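Long-range contacts in putative c-1-tetrahydrofolate synthase, cytoplasmic (Leishmania major, PDB 4A26), which probably interconverts methylene-, methenyl- and formyl-tetrahydrofolate as a homodimeric dehydrogenase and cyclohydrolase of one-carbon metabolism: residues A6-G11 with I270-G275; A168-R173 with A190-V195. All blocks are in the same frame, centred on the assembly; numbering follows the deposited sequence.

Both contacts belong to one six-stranded parallel sheet, the core of the Rossmann-type NAD(P)-binding domain, and they take up its two ends within the chain. Contact 1 adds strand 7-8, from the very start of the chain, to the edge of strand 269-271, while contact 2 pairs strands 167-171 and 191-195 at the other margin; strands 234-237 and 213-216 lie between. The centres lie about 20 Å apart, and about 11 Å separates the nearest atoms. The chain runs through both strands of contact 2 between leaving 6-11 and reaching 270-275. One margin thus ties the N-terminus to the nucleotide-binding domain, and the other carries the sheet into the second subunit.

Contact 1. Residues A6-G11 with I270-G275; sequences AQIIDG and ISPVPG
Ile270 is gripped through both its N-H and its carbonyl O by strand 7-8 and the residue after it. Its N-H points to Gln7 O at 3.0 Å, though the angle at the hydrogen is only 144°. Its own carbonyl O receives the N-H of Ile9 in a straighter bond, 168° at the hydrogen. Ile8, between these two links, sends its CA-H toward the same Ile270 O, so one oxygen serves two donors of unequal strength. This is a short parallel bridge, Ile8 facing Ile270.

CG2 of Ile8, anti to its backbone N, reaches the Pro272 ring at CD, 3.7 Å away, and the two side chains cross at about a right angle; Phe260 touches both. On this side, too, Ala6 CB meets Ile270 CG2 at 4.1 Å. Ile9 turns to the other side: CG1, anti to its own carbonyl carbon (chi1 -62°), lies against the Ile270 carbonyl, 3.7 Å from Ile270 C, and CB flanks Ser271 CB. The hydroxyl of Ser271 is engaged elsewhere, with Asp237 N. A weak Gly11 N to Ile9 O bond closes an inverse gamma turn at Asp10, whose OD1 caps helix 11-32 through a weak hydrogen bond to Ala13 N.

Between the two segments the hydrogen bonding uses main-chain atoms alone, so the register is set without relying on side-chain polarity, and apolar groups flank it on both faces.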
ATOM      1  N   ALA A   6       3.371  33.128  -4.839  1.00 47.66           N
ATOM      2  CA  ALA A   6       3.920  31.888  -4.299  1.00 45.56           C
ATOM      3  C   ALA A   6       5.430  31.832  -4.463  1.00 45.00           C
ATOM      4  O   ALA A   6       5.989  32.392  -5.412  1.00 46.46           O
ATOM      5  CB  ALA A   6       3.285  30.684  -4.974  1.00 45.59           C
ATOM      6  N   GLN A   7       6.079  31.149  -3.527  1.00 43.05           N
ATOM      7  CA  GLN A   7       7.514  30.951  -3.571  1.00 42.40           C
ATOM      8  C   GLN A   7       7.790  29.664  -4.331  1.00 41.68           C
ATOM      9  O   GLN A   7       6.936  28.778  -4.400  1.00 41.37           O
ATOM     10  CB  GLN A   7       8.084  30.886  -2.155  1.00 41.08           C
ATOM     11  CG  GLN A   7       9.459  31.523  -2.017  1.00 42.06           C
ATOM     12  CD  GLN A   7       9.706  32.064  -0.628  1.00 42.53           C
ATOM     13  OE1 GLN A   7       9.179  31.536   0.360  1.00 42.27           O
ATOM     14  NE2 GLN A   7      10.514  33.122  -0.537  1.00 43.41           N
ATOM     15  N   ILE A   8       8.986  29.566  -4.898  1.00 41.47           N
ATOM     16  CA  ILE A   8       9.301  28.508  -5.840  1.00 41.11           C
ATOM     17  C   ILE A   8      10.160  27.446  -5.175  1.00 39.16           C
ATOM     18  O   ILE A   8      11.281  27.719  -4.765  1.00 38.98           O
ATOM     19  CB  ILE A   8       9.989  29.082  -7.093  1.00 42.88           C
ATOM     20  CG1 ILE A   8       8.988  29.968  -7.857  1.00 45.10           C
ATOM     21  CG2 ILE A   8      10.514  27.968  -7.983  1.00 42.42           C
ATOM     22  CD1 ILE A   8       9.512  30.560  -9.154  1.00 47.50           C
ATOM     23  N   ILE A   9       9.606  26.241  -5.059  1.00 37.99           N
ATOM     24  CA  ILE A   9      10.302  25.097  -4.487  1.00 36.16           C
ATOM     25  C   ILE A   9      11.409  24.681  -5.453  1.00 36.30           C
ATOM     26  O   ILE A   9      11.169  23.926  -6.396  1.00 36.59           O
ATOM     27  CB  ILE A   9       9.329  23.904  -4.266  1.00 35.61           C
ATOM     28  CG1 ILE A   9       8.219  24.270  -3.276  1.00 35.54           C
ATOM     29  CG2 ILE A   9      10.072  22.684  -3.761  1.00 33.99           C
ATOM     30  CD1 ILE A   9       7.199  23.169  -3.064  1.00 34.62           C
ATOM     31  N   ASP A  10      12.617  25.193  -5.227  1.00 36.16           N
ATOM     32  CA  ASP A  10      13.751  24.886  -6.098  1.00 36.44           C
ATOM     33  C   ASP A  10      14.284  23.469  -5.851  1.00 34.85           C
ATOM     34  O   ASP A  10      15.268  23.278  -5.134  1.00 34.14           O
ATOM     35  CB  ASP A  10      14.868  25.921  -5.933  1.00 37.16           C
ATOM     36  CG  ASP A  10      15.966  25.772  -6.983  1.00 38.55           C
ATOM     37  OD1 ASP A  10      15.878  24.834  -7.812  1.00 38.68           O
ATOM     38  OD2 ASP A  10      16.917  26.592  -6.978  1.00 39.11           O
ATOM     39  N   GLY A  11      13.627  22.488  -6.470  1.00 34.46           N
ATOM     40  CA  GLY A  11      14.044  21.086  -6.404  1.00 33.21           C
ATOM     41  C   GLY A  11      15.473  20.834  -6.854  1.00 33.18           C
ATOM     42  O   GLY A  11      16.163  20.009  -6.267  1.00 32.23           O
ATOM     43  N   ILE A 270       5.182  26.374  -4.541  1.00 30.31           N
ATOM     44  CA  ILE A 270       4.960  25.618  -5.767  1.00 29.62           C
ATOM     45  C   ILE A 270       6.298  25.162  -6.358  1.00 30.19           C
ATOM     46  O   ILE A 270       7.322  25.814  -6.162  1.00 31.42           O
ATOM     47  CB  ILE A 270       4.154  26.457  -6.788  1.00 30.69           C
ATOM     48  CG1 ILE A 270       3.735  25.616  -7.991  1.00 29.99           C
ATOM     49  CG2 ILE A 270       4.950  27.661  -7.247  1.00 33.14           C
ATOM     50  CD1 ILE A 270       2.517  26.166  -8.693  1.00 30.58           C
ATOM     51  N   SER A 271       6.295  24.023  -7.049  1.00 29.57           N
ATOM     52  CA  SER A 271       7.482  23.537  -7.757  1.00 30.22           C
ATOM     53  C   SER A 271       7.186  23.503  -9.252  1.00 31.16           C
ATOM     54  O   SER A 271       6.299  22.769  -9.690  1.00 30.41           O
ATOM     55  CB  SER A 271       7.866  22.141  -7.283  1.00 28.69           C
ATOM     56  OG  SER A 271       6.893  21.196  -7.692  1.00 28.63           O
ATOM     57  N   PRO A 272       7.932  24.283 -10.045  1.00 33.21           N
ATOM     58  CA  PRO A 272       7.638  24.383 -11.465  1.00 34.81           C
ATOM     59  C   PRO A 272       8.179  23.200 -12.267  1.00 34.85           C
ATOM     60  O   PRO A 272       9.053  22.482 -11.788  1.00 33.99           O
ATOM     61  CB  PRO A 272       8.380  25.652 -11.862  1.00 37.20           C
ATOM     62  CG  PRO A 272       9.593  25.634 -10.993  1.00 36.85           C
ATOM     63  CD  PRO A 272       9.178  24.990  -9.699  1.00 34.42           C
ATOM     64  N   VAL A 273       7.654  23.006 -13.474  1.00 36.14           N
ATOM     65  CA  VAL A 273       8.246  22.086 -14.438  1.00 36.93           C
ATOM     66  C   VAL A 273       8.808  22.914 -15.591  1.00 40.16           C
ATOM     67  O   VAL A 273       8.065  23.650 -16.228  1.00 41.41           O
ATOM     68  CB  VAL A 273       7.220  21.070 -14.973  1.00 36.32           C
ATOM     69  CG1 VAL A 273       7.738  20.400 -16.246  1.00 37.54           C
ATOM     70  CG2 VAL A 273       6.898  20.034 -13.910  1.00 33.28           C
ATOM     71  N   PRO A 274      10.128  22.823 -15.846  1.00 41.87           N
ATOM     72  CA  PRO A 274      11.145  22.041 -15.137  1.00 41.06           C
ATOM     73  C   PRO A 274      11.467  22.614 -13.758  1.00 40.72           C
ATOM     74  O   PRO A 274      11.172  23.778 -13.491  1.00 41.70           O
ATOM     75  CB  PRO A 274      12.364  22.156 -16.050  1.00 43.29           C
ATOM     76  CG  PRO A 274      12.197  23.474 -16.717  1.00 45.51           C
ATOM     77  CD  PRO A 274      10.720  23.624 -16.932  1.00 44.88           C
ATOM     78  N   GLY A 275      12.083  21.799 -12.904  1.00 40.11           N
ATOM     79  CA  GLY A 275      12.331  22.156 -11.502  1.00 39.81           C
ATOM     80  C   GLY A 275      11.562  21.245 -10.557  1.00 38.19           C
ATOM     81  O   GLY A 275      11.877  21.151  -9.363  1.00 37.32           O
TER

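Contact 2. Residues A168-R173 with A190-V195; sequences AVVLGR and ATVTIV
Val195, the last residue of strand 191-195, packs against Val169 and Leu171 on the neighbouring parallel strand. Its CB is 3.8 Å from Leu171 CD2, the two side chains lying side by side and pointing the same way. From CB the branches part: CG1 stands anti to the backbone N (chi1 -178°), which puts CG2 anti to the carbonyl carbon, where it reaches Val169 CG1 at 3.6 Å and also borders Leu171 CD2. Val195 therefore lies against two residues of strand 167-171 on the face where helix 201-209 packs, with Met204 against Val195 and Tyr207 against Val169.

The opposite face carries Ala168, Val170, Val192 and Ile194. Here Val170 CG2 meets Val192 CG1 at 3.9 Å, and Val181 and Ala182 of helix 178-187 pack on Val170. Toward the C-terminal end of the pair, Ile194 CG2 lies against Arg173 CB at 3.8 Å. The guanidinium extends away from this contact, and its NH2 hydrogen-bonds OD1 of Asn189 of the second subunit.

Five backbone hydrogen bonds join the strands in a regular parallel ladder, from Ala168 N to Thr191 O at one end to Gly172 N and Val195 O, 2.7 Å apart, at the other. The short strand axes cross at 24°, the twist of the sheet, while the spacing stays even. Gly172 turns the chain out of the sheet in a conformation that a residue with a CB would hardly adopt.

This is a beta-alpha-beta unit of the Rossmann-type fold, with helix 178-187 as the crossover. Val192 and Thr193 also pair antiparallel with a strand of the second subunit, and Thr193 OG1 shares a hydrogen bond with Thr193 OG1 of that chain. Paired through its backbone on both edges, strand 191-195 is outermost within the chain but interior in the dimer.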
ATOM      1  N   ALA A 168      -4.677  16.760   2.037  1.00 26.13           N
ATOM      2  CA  ALA A 168      -3.851  16.580   0.847  1.00 25.29           C
ATOM      3  C   ALA A 168      -4.641  15.906  -0.261  1.00 24.99           C
ATOM      4  O   ALA A 168      -5.479  15.037  -0.006  1.00 25.58           O
ATOM      5  CB  ALA A 168      -2.614  15.752   1.184  1.00 25.24           C
ATOM      6  N   VAL A 169      -4.362  16.306  -1.496  1.00 24.39           N
ATOM      7  CA  VAL A 169      -4.943  15.658  -2.661  1.00 24.28           C
ATOM      8  C   VAL A 169      -3.825  15.228  -3.600  1.00 23.84           C
ATOM      9  O   VAL A 169      -2.998  16.039  -3.992  1.00 23.63           O
ATOM     10  CB  VAL A 169      -5.919  16.589  -3.392  1.00 24.72           C
ATOM     11  CG1 VAL A 169      -6.406  15.950  -4.682  1.00 24.88           C
ATOM     12  CG2 VAL A 169      -7.094  16.932  -2.482  1.00 24.86           C
ATOM     13  N   VAL A 170      -3.795  13.939  -3.925  1.00 23.88           N
ATOM     14  CA  VAL A 170      -2.875  13.406  -4.914  1.00 23.73           C
ATOM     15  C   VAL A 170      -3.657  13.186  -6.196  1.00 24.64           C
ATOM     16  O   VAL A 170      -4.531  12.320  -6.251  1.00 25.51           O
ATOM     17  CB  VAL A 170      -2.253  12.069  -4.459  1.00 23.72           C
ATOM     18  CG1 VAL A 170      -1.289  11.539  -5.522  1.00 23.93           C
ATOM     19  CG2 VAL A 170      -1.545  12.232  -3.116  1.00 22.47           C
ATOM     20  N   LEU A 171      -3.366  13.993  -7.213  1.00 24.89           N
ATOM     21  CA  LEU A 171      -3.961  13.814  -8.530  1.00 25.99           C
ATOM     22  C   LEU A 171      -3.214  12.699  -9.250  1.00 26.75           C
ATOM     23  O   LEU A 171      -2.099  12.896  -9.719  1.00 26.52           O
ATOM     24  CB  LEU A 171      -3.898  15.108  -9.347  1.00 26.27           C
ATOM     25  CG  LEU A 171      -4.571  16.338  -8.734  1.00 25.68           C
ATOM     26  CD1 LEU A 171      -4.406  17.524  -9.654  1.00 26.34           C
ATOM     27  CD2 LEU A 171      -6.039  16.095  -8.453  1.00 25.29           C
ATOM     28  N   GLY A 172      -3.837  11.524  -9.317  1.00 27.89           N
ATOM     29  CA  GLY A 172      -3.263  10.371 -10.011  1.00 28.98           C
ATOM     30  C   GLY A 172      -2.933   9.240  -9.057  1.00 28.59           C
ATOM     31  O   GLY A 172      -2.482   9.480  -7.937  1.00 27.45           O
ATOM     32  N   ARG A 173      -3.146   8.010  -9.521  1.00 29.95           N
ATOM     33  CA  ARG A 173      -2.986   6.804  -8.704  1.00 30.13           C
ATOM     34  C   ARG A 173      -1.973   5.825  -9.310  1.00 30.95           C
ATOM     35  O   ARG A 173      -2.013   4.629  -9.040  1.00 31.77           O
ATOM     36  CB  ARG A 173      -4.344   6.118  -8.521  1.00 31.47           C
ATOM     37  CG  ARG A 173      -5.072   5.786  -9.814  1.00 33.68           C
ATOM     38  CD  ARG A 173      -6.337   4.986  -9.542  1.00 35.58           C
ATOM     39  NE  ARG A 173      -7.188   4.858 -10.721  1.00 37.36           N
ATOM     40  CZ  ARG A 173      -8.363   4.234 -10.737  1.00 40.01           C
ATOM     41  NH1 ARG A 173      -8.841   3.658  -9.637  1.00 40.34           N
ATOM     42  NH2 ARG A 173      -9.069   4.180 -11.861  1.00 42.32           N
ATOM     43  N   ALA A 190      -0.917  13.461   7.118  1.00 26.71           N
ATOM     44  CA  ALA A 190      -1.810  14.286   6.318  1.00 25.40           C
ATOM     45  C   ALA A 190      -2.990  13.400   5.963  1.00 25.00           C
ATOM     46  O   ALA A 190      -2.830  12.192   5.800  1.00 25.08           O
ATOM     47  CB  ALA A 190      -1.114  14.780   5.060  1.00 24.04           C
ATOM     48  N   THR A 191      -4.175  13.987   5.871  1.00 24.54           N
ATOM     49  CA  THR A 191      -5.356  13.231   5.501  1.00 24.50           C
ATOM     50  C   THR A 191      -5.452  13.298   3.984  1.00 23.13           C
ATOM     51  O   THR A 191      -5.569  14.379   3.413  1.00 21.96           O
ATOM     52  CB  THR A 191      -6.608  13.773   6.200  1.00 25.46           C
ATOM     53  OG1 THR A 191      -6.391  13.760   7.619  1.00 27.03           O
ATOM     54  CG2 THR A 191      -7.813  12.920   5.879  1.00 26.06           C
ATOM     55  N   VAL A 192      -5.365  12.133   3.339  1.00 23.18           N
ATOM     56  CA  VAL A 192      -5.116  12.065   1.901  1.00 22.38           C
ATOM     57  C   VAL A 192      -6.324  11.581   1.103  1.00 23.11           C
ATOM     58  O   VAL A 192      -6.999  10.629   1.496  1.00 24.17           O
ATOM     59  CB  VAL A 192      -3.917  11.143   1.593  1.00 22.29           C
ATOM     60  CG1 VAL A 192      -3.418  11.363   0.159  1.00 20.93           C
ATOM     61  CG2 VAL A 192      -2.785  11.372   2.601  1.00 21.98           C
ATOM     62  N   THR A 193      -6.582  12.256  -0.017  1.00 22.81           N
ATOM     63  CA  THR A 193      -7.564  11.820  -1.010  1.00 23.59           C
ATOM     64  C   THR A 193      -6.875  11.637  -2.362  1.00 23.34           C
ATOM     65  O   THR A 193      -6.173  12.536  -2.835  1.00 22.55           O
ATOM     66  CB  THR A 193      -8.669  12.863  -1.192  1.00 23.74           C
ATOM     67  OG1 THR A 193      -9.191  13.233   0.089  1.00 24.71           O
ATOM     68  CG2 THR A 193      -9.779  12.316  -2.067  1.00 24.55           C
ATOM     69  N   ILE A 194      -7.082  10.477  -2.981  1.00 24.21           N
ATOM     70  CA  ILE A 194      -6.457  10.173  -4.266  1.00 24.23           C
ATOM     71  C   ILE A 194      -7.481  10.351  -5.375  1.00 24.88           C
ATOM     72  O   ILE A 194      -8.425   9.583  -5.477  1.00 26.16           O
ATOM     73  CB  ILE A 194      -5.889   8.737  -4.300  1.00 25.01           C
ATOM     74  CG1 ILE A 194      -4.866   8.545  -3.173  1.00 24.37           C
ATOM     75  CG2 ILE A 194      -5.231   8.455  -5.646  1.00 25.34           C
ATOM     76  CD1 ILE A 194      -4.656   7.099  -2.779  1.00 25.04           C
ATOM     77  N   VAL A 195      -7.299  11.385  -6.190  1.00 24.37           N
ATOM     78  CA  VAL A 195      -8.154  11.616  -7.349  1.00 25.38           C
ATOM     79  C   VAL A 195      -7.591  10.854  -8.552  1.00 26.53           C
ATOM     80  O   VAL A 195      -6.363  10.759  -8.719  1.00 25.78           O
ATOM     81  CB  VAL A 195      -8.260  13.120  -7.685  1.00 24.82           C
ATOM     82  CG1 VAL A 195      -9.190  13.332  -8.866  1.00 26.12           C
ATOM     83  CG2 VAL A 195      -8.750  13.904  -6.478  1.00 23.29           C
TER